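Local structure of beta-galactosidase (3OG2) at residues Phe95-Glu98 with Pro99-Ala103; Val943-Ile947 with Leu948-Gly952. The protein probably hydrolyses terminal non-reducing beta-D-galactose residues from beta-D-galactosides, as a member of glycoside hydrolase family 35. One frame throughout, in Å; residues are numbered along the deposited sequence. Where two conformers were deposited one is given.

Interaction 1: Phe95-Glu98 with Pro99-Ala103; sequences FSLE and PFFEA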
loop_
_atom_site.group_PDB
_atom_site.type_symbol
_atom_site.label_atom_id
_atom_site.label_comp_id
_atom_site.label_asym_id
_atom_site.label_seq_id
_atom_site.Cartn_x
_atom_site.Cartn_y
_atom_site.Cartn_z
ATOM N N PHE A 95 -8.129 -4.819 -14.698
ATOM C CA PHE A 95 -8.877 -5.268 -13.513
ATOM C C PHE A 95 -8.783 -6.783 -13.311
ATOM O O PHE A 95 -9.285 -7.273 -12.312
ATOM C CB PHE A 95 -10.336 -4.865 -13.624
ATOM C CG PHE A 95 -10.417 -3.337 -13.691
ATOM C CD1 PHE A 95 -10.161 -2.559 -12.576
ATOM C CD2 PHE A 95 -10.739 -2.677 -14.877
ATOM C CE1 PHE A 95 -10.228 -1.182 -12.595
ATOM C CE2 PHE A 95 -10.783 -1.275 -14.926
ATOM C CZ PHE A 95 -10.512 -0.529 -13.771
ATOM N N SER A 96 -8.179 -7.504 -14.255
ATOM C CA SER A 96 -7.971 -8.937 -14.018
ATOM C C SER A 96 -6.958 -9.190 -12.924
ATOM O O SER A 96 -5.888 -8.553 -12.853
ATOM C CB SER A 96 -7.427 -9.554 -15.308
ATOM O OG SER A 96 -7.148 -10.945 -15.120
ATOM N N LEU A 97 -7.235 -10.196 -12.086
ATOM C CA LEU A 97 -6.249 -10.618 -11.114
ATOM C C LEU A 97 -5.259 -11.609 -11.671
ATOM O O LEU A 97 -4.276 -11.966 -11.016
ATOM C CB LEU A 97 -6.983 -11.292 -9.940
ATOM C CG LEU A 97 -7.732 -10.332 -9.018
ATOM C CD1 LEU A 97 -8.492 -11.071 -7.945
ATOM C CD2 LEU A 97 -6.747 -9.351 -8.365
ATOM N N GLU A 98 -5.490 -12.121 -12.876
ATOM C CA GLU A 98 -4.625 -13.192 -13.355
ATOM C C GLU A 98 -3.162 -12.761 -13.454
ATOM O O GLU A 98 -2.290 -13.543 -13.029
ATOM C CB GLU A 98 -5.159 -13.755 -14.677
ATOM C CG GLU A 98 -6.556 -14.330 -14.533
ATOM C CD GLU A 98 -6.811 -15.229 -13.348
ATOM O OE1 GLU A 98 -5.999 -16.139 -13.092
ATOM O OE2 GLU A 98 -7.830 -15.018 -12.658
ATOM N N PRO A 99 -2.825 -11.564 -13.934
ATOM C CA PRO A 99 -1.388 -11.204 -13.913
ATOM C C PRO A 99 -0.804 -11.064 -12.523
ATOM O O PRO A 99 0.386 -11.241 -12.304
ATOM C CB PRO A 99 -1.374 -9.831 -14.613
ATOM C CG PRO A 99 -2.612 -9.870 -15.503
ATOM C CD PRO A 99 -3.636 -10.504 -14.573
ATOM N N PHE A 100 -1.632 -10.727 -11.546
ATOM C CA PHE A 100 -1.224 -10.609 -10.162
ATOM C C PHE A 100 -0.912 -12.025 -9.645
ATOM O O PHE A 100 0.164 -12.234 -9.053
ATOM C CB PHE A 100 -2.324 -9.912 -9.371
ATOM C CG PHE A 100 -1.926 -9.484 -7.966
ATOM C CD1 PHE A 100 -1.156 -8.357 -7.823
ATOM C CD2 PHE A 100 -2.375 -10.154 -6.839
ATOM C CE1 PHE A 100 -0.871 -7.859 -6.568
ATOM C CE2 PHE A 100 -2.055 -9.683 -5.562
ATOM C CZ PHE A 100 -1.278 -8.534 -5.420
ATOM N N PHE A 101 -1.825 -12.980 -9.859
ATOM C CA PHE A 101 -1.539 -14.367 -9.470
ATOM C C PHE A 101 -0.294 -14.929 -10.147
ATOM O O PHE A 101 0.515 -15.608 -9.517
ATOM C CB PHE A 101 -2.729 -15.255 -9.784
ATOM C CG PHE A 101 -4.042 -14.923 -9.078
ATOM C CD1 PHE A 101 -4.074 -14.407 -7.785
ATOM C CD2 PHE A 101 -5.255 -15.131 -9.732
ATOM C CE1 PHE A 101 -5.258 -14.098 -7.142
ATOM C CE2 PHE A 101 -6.471 -14.837 -9.068
ATOM C CZ PHE A 101 -6.456 -14.331 -7.775
ATOM N N GLU A 102 -0.188 -14.647 -11.462
ATOM C CA GLU A 102 0.970 -15.153 -12.205
ATOM C C GLU A 102 2.268 -14.579 -11.684
ATOM O O GLU A 102 3.280 -15.321 -11.580
ATOM C CB GLU A 102 0.772 -14.867 -13.707
ATOM C CG GLU A 102 -0.387 -15.709 -14.258
ATOM C CD GLU A 102 -0.568 -15.598 -15.751
ATOM O OE1 GLU A 102 0.257 -14.879 -16.369
ATOM O OE2 GLU A 102 -1.516 -16.216 -16.309
ATOM N N ALA A 103 2.249 -13.287 -11.362
ATOM C CA ALA A 103 3.470 -12.689 -10.837
ATOM C C ALA A 103 3.818 -13.286 -9.470
ATOM O O ALA A 103 4.980 -13.452 -9.147
ATOM C CB ALA A 103 3.330 -11.176 -10.707
#
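Phe101 leans back over Leu97 at the start of helix 98-107, where the loop becomes helix. Its CG stands beside the backbone N and opposite the carbonyl carbon (chi1 -61°), which turns the ring toward the incoming chain. From CB outward, the first neighbour is Glu98 O. CG then meets Leu97 O at 3.5 Å, the carbonyl oxygen lying over one face toward the rim. CD2 has the same oxygen above it and Glu98 OE1 at its edge, in the ring plane, though this contact is doubtful because Glu98 was modelled in two conformers; carboxylate and ring are steeply turned against each other. CE2 and CZ reach beneath Leu97 CB, which makes a CH-pi contact 4.0 Å from the Phe101 ring centroid, on the same face as the oxygen. CZ also touches Leu97 CD1. Leu97 O has a second task: it takes the N-H of Phe101 at 2.9 Å in a nearly straight bond, with a weak one from Phe100 N. Glu102 N continues the pattern to Glu98 O at 2.8 Å. Before the helix, Ser96 OG accepts from Glu98 N at 3.0 Å, a capping bond; OG lies opposite its own backbone N (chi1 177°), reaching forward along the chain. Phe75 of strand 72-76 and Ile160 of helix 144-163 also border the Phe101 ring. Chemically, the start of the helix is secured twice over: the Ser96 hydroxyl occupies an early N-H, Pro99 has none to satisfy, and the apolar Leu97-Phe101 pair lies beside the bonded carbonyl.

Interaction 2: Val943-Ile947 with Leu948-Gly952; sequences VPEGI and LDYNG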
loop_
_atom_site.group_PDB
_atom_site.type_symbol
_atom_site.label_atom_id
_atom_site.label_comp_id
_atom_site.label_asym_id
_atom_site.label_seq_id
_atom_site.Cartn_x
_atom_site.Cartn_y
_atom_site.Cartn_z
ATOM N N VAL A 943 3.369 8.961 -11.948
ATOM C CA VAL A 943 2.596 8.183 -12.921
ATOM C C VAL A 943 3.484 7.056 -13.369
ATOM O O VAL A 943 4.581 7.367 -13.809
ATOM C CB VAL A 943 2.091 9.037 -14.090
ATOM C CG1 VAL A 943 1.265 8.159 -15.018
ATOM C CG2 VAL A 943 1.286 10.224 -13.534
ATOM N N PRO A 944 3.082 5.797 -13.260
ATOM C CA PRO A 944 4.030 4.727 -13.586
ATOM C C PRO A 944 4.286 4.534 -15.073
ATOM O O PRO A 944 3.422 4.708 -15.907
ATOM C CB PRO A 944 3.316 3.470 -13.081
ATOM C CG PRO A 944 1.864 3.830 -13.120
ATOM C CD PRO A 944 1.763 5.305 -12.830
ATOM N N GLU A 945 5.548 4.120 -15.375
ATOM C CA GLU A 945 5.820 3.513 -16.659
ATOM C C GLU A 945 4.801 2.419 -16.924
ATOM O O GLU A 945 4.464 1.686 -15.994
ATOM C CB GLU A 945 7.252 2.926 -16.632
ATOM C CG GLU A 945 7.708 2.424 -17.998
ATOM C CD GLU A 945 9.106 1.864 -17.926
ATOM O OE1 GLU A 945 9.881 2.248 -17.007
ATOM O OE2 GLU A 945 9.458 1.041 -18.798
ATOM N N GLY A 946 4.279 2.328 -18.147
ATOM C CA GLY A 946 3.171 1.385 -18.389
ATOM C C GLY A 946 1.960 2.216 -18.687
ATOM O O GLY A 946 1.313 2.092 -19.740
ATOM N N ILE A 947 1.602 3.128 -17.795
ATOM C CA ILE A 947 0.613 4.157 -18.071
ATOM C C ILE A 947 1.283 5.214 -18.996
ATOM O O ILE A 947 0.688 5.534 -20.022
ATOM C CB ILE A 947 0.037 4.787 -16.801
ATOM C CG1 ILE A 947 -0.714 3.761 -15.936
ATOM C CG2 ILE A 947 -0.891 5.942 -17.183
ATOM C CD1 ILE A 947 -1.900 3.079 -16.623
ATOM N N LEU A 948 2.476 5.644 -18.614
ATOM C CA LEU A 948 3.284 6.395 -19.586
ATOM C C LEU A 948 4.028 5.474 -20.540
ATOM O O LEU A 948 4.523 4.408 -20.118
ATOM C CB LEU A 948 4.332 7.190 -18.815
ATOM C CG LEU A 948 3.847 8.482 -18.171
ATOM C CD1 LEU A 948 4.834 8.984 -17.133
ATOM C CD2 LEU A 948 3.621 9.583 -19.235
ATOM N N ASP A 949 4.184 5.852 -21.797
ATOM C CA ASP A 949 4.955 5.184 -22.809
ATOM C C ASP A 949 6.293 5.904 -22.885
ATOM O O ASP A 949 6.372 7.071 -23.307
ATOM C CB ASP A 949 4.183 5.213 -24.143
ATOM C CG ASP A 949 4.908 4.462 -25.244
ATOM O OD1 ASP A 949 6.103 4.131 -25.088
ATOM O OD2 ASP A 949 4.309 4.226 -26.338
ATOM N N TYR A 950 7.365 5.261 -22.443
ATOM C CA TYR A 950 8.674 5.880 -22.385
ATOM C C TYR A 950 9.360 5.912 -23.733
ATOM O O TYR A 950 10.452 6.465 -23.870
ATOM C CB TYR A 950 9.587 5.122 -21.378
ATOM C CG TYR A 950 9.320 5.537 -19.944
ATOM C CD1 TYR A 950 8.059 5.912 -19.467
ATOM C CD2 TYR A 950 10.370 5.514 -19.030
ATOM C CE1 TYR A 950 7.890 6.268 -18.127
ATOM C CE2 TYR A 950 10.224 5.879 -17.704
ATOM C CZ TYR A 950 8.959 6.252 -17.273
ATOM O OH TYR A 950 8.823 6.600 -15.962
ATOM N N ASN A 951 8.728 5.349 -24.776
ATOM C CA ASN A 951 9.348 5.356 -26.126
ATOM C C ASN A 951 8.254 5.586 -27.132
ATOM O O ASN A 951 7.991 4.884 -28.101
ATOM C CB ASN A 951 10.126 4.043 -26.334
ATOM C CG ASN A 951 11.422 4.080 -25.528
ATOM O OD1 ASN A 951 11.585 3.423 -24.471
ATOM N ND2 ASN A 951 12.397 4.872 -26.028
ATOM N N GLY A 952 7.506 6.669 -26.928
ATOM C CA GLY A 952 6.403 6.933 -27.852
ATOM C C GLY A 952 5.640 8.167 -27.403
ATOM O O GLY A 952 6.100 8.904 -26.524
HETATM O O HOH W 1 7.220 6.726 -13.752
#
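Leu948 folds back on Pro944 and Gly946 through two backbone bonds: its N gives a nearly straight bond to Pro944 O at 3.0 Å, and its O accepts from Gly946 N at 2.9 Å, making a single bridge between Glu945 and Leu948. At the bend Gly946 takes backbone angles at which a CB would be jammed against the preceding carbonyl oxygen. Further on, Asp949 OD1 accepts Asn951 N from above the carboxylate plane, an Asx turn.

Stacking comes next. Glu945, extended with CG opposite its backbone N (chi1 -172°), runs across the Tyr950 ring: CG sits over the ring centre, 3.8 Å from the centroid, in a CH-pi contact, and the carboxylate follows roughly parallel, planes 24° apart, with OE1 3.7 Å from Tyr950 CE2. That OE1 is also salt-bridged to Arg985.

Water and hydroxyl add a polar link: one water donates to both Val943 O and Tyr950 OH, each at 2.7 Å, and the hydroxyl also bonds Ile902 O. With only an alanine at Tyr950, the Glu945 chain would probably lose the flat face it lies across, and the water and Ile902 O their phenolic partner.

Among apolar groups, Val943 CG1 meets Leu948 CG at 4.1 Å. The arrangement is a tight turn followed by an Asx turn, carrying the chain from strand 940-943 to strand 953-962, between two sheets of an all-beta domain.

In the fold
From the N terminus, the chain first passes through strand 72-76 and then interaction 1, where the loop before helix 98-107 turns into that helix; the helix leads on to strand 110-116, parallel to 72-76, completing a beta-alpha-beta crossover of the TIM barrel. More than eight hundred residues later, interaction 2 closes the turn between strands 940-943 and 953-962, which belong to different sheets of a C-terminal all-beta domain. The two are in series, neither nesting nor crossing, and do not touch: their nearest atoms are about 10 Å apart. They border one barrel loop, however, Pro99 resting on Pro55 and Ile947 on Val54, so the domains meet there.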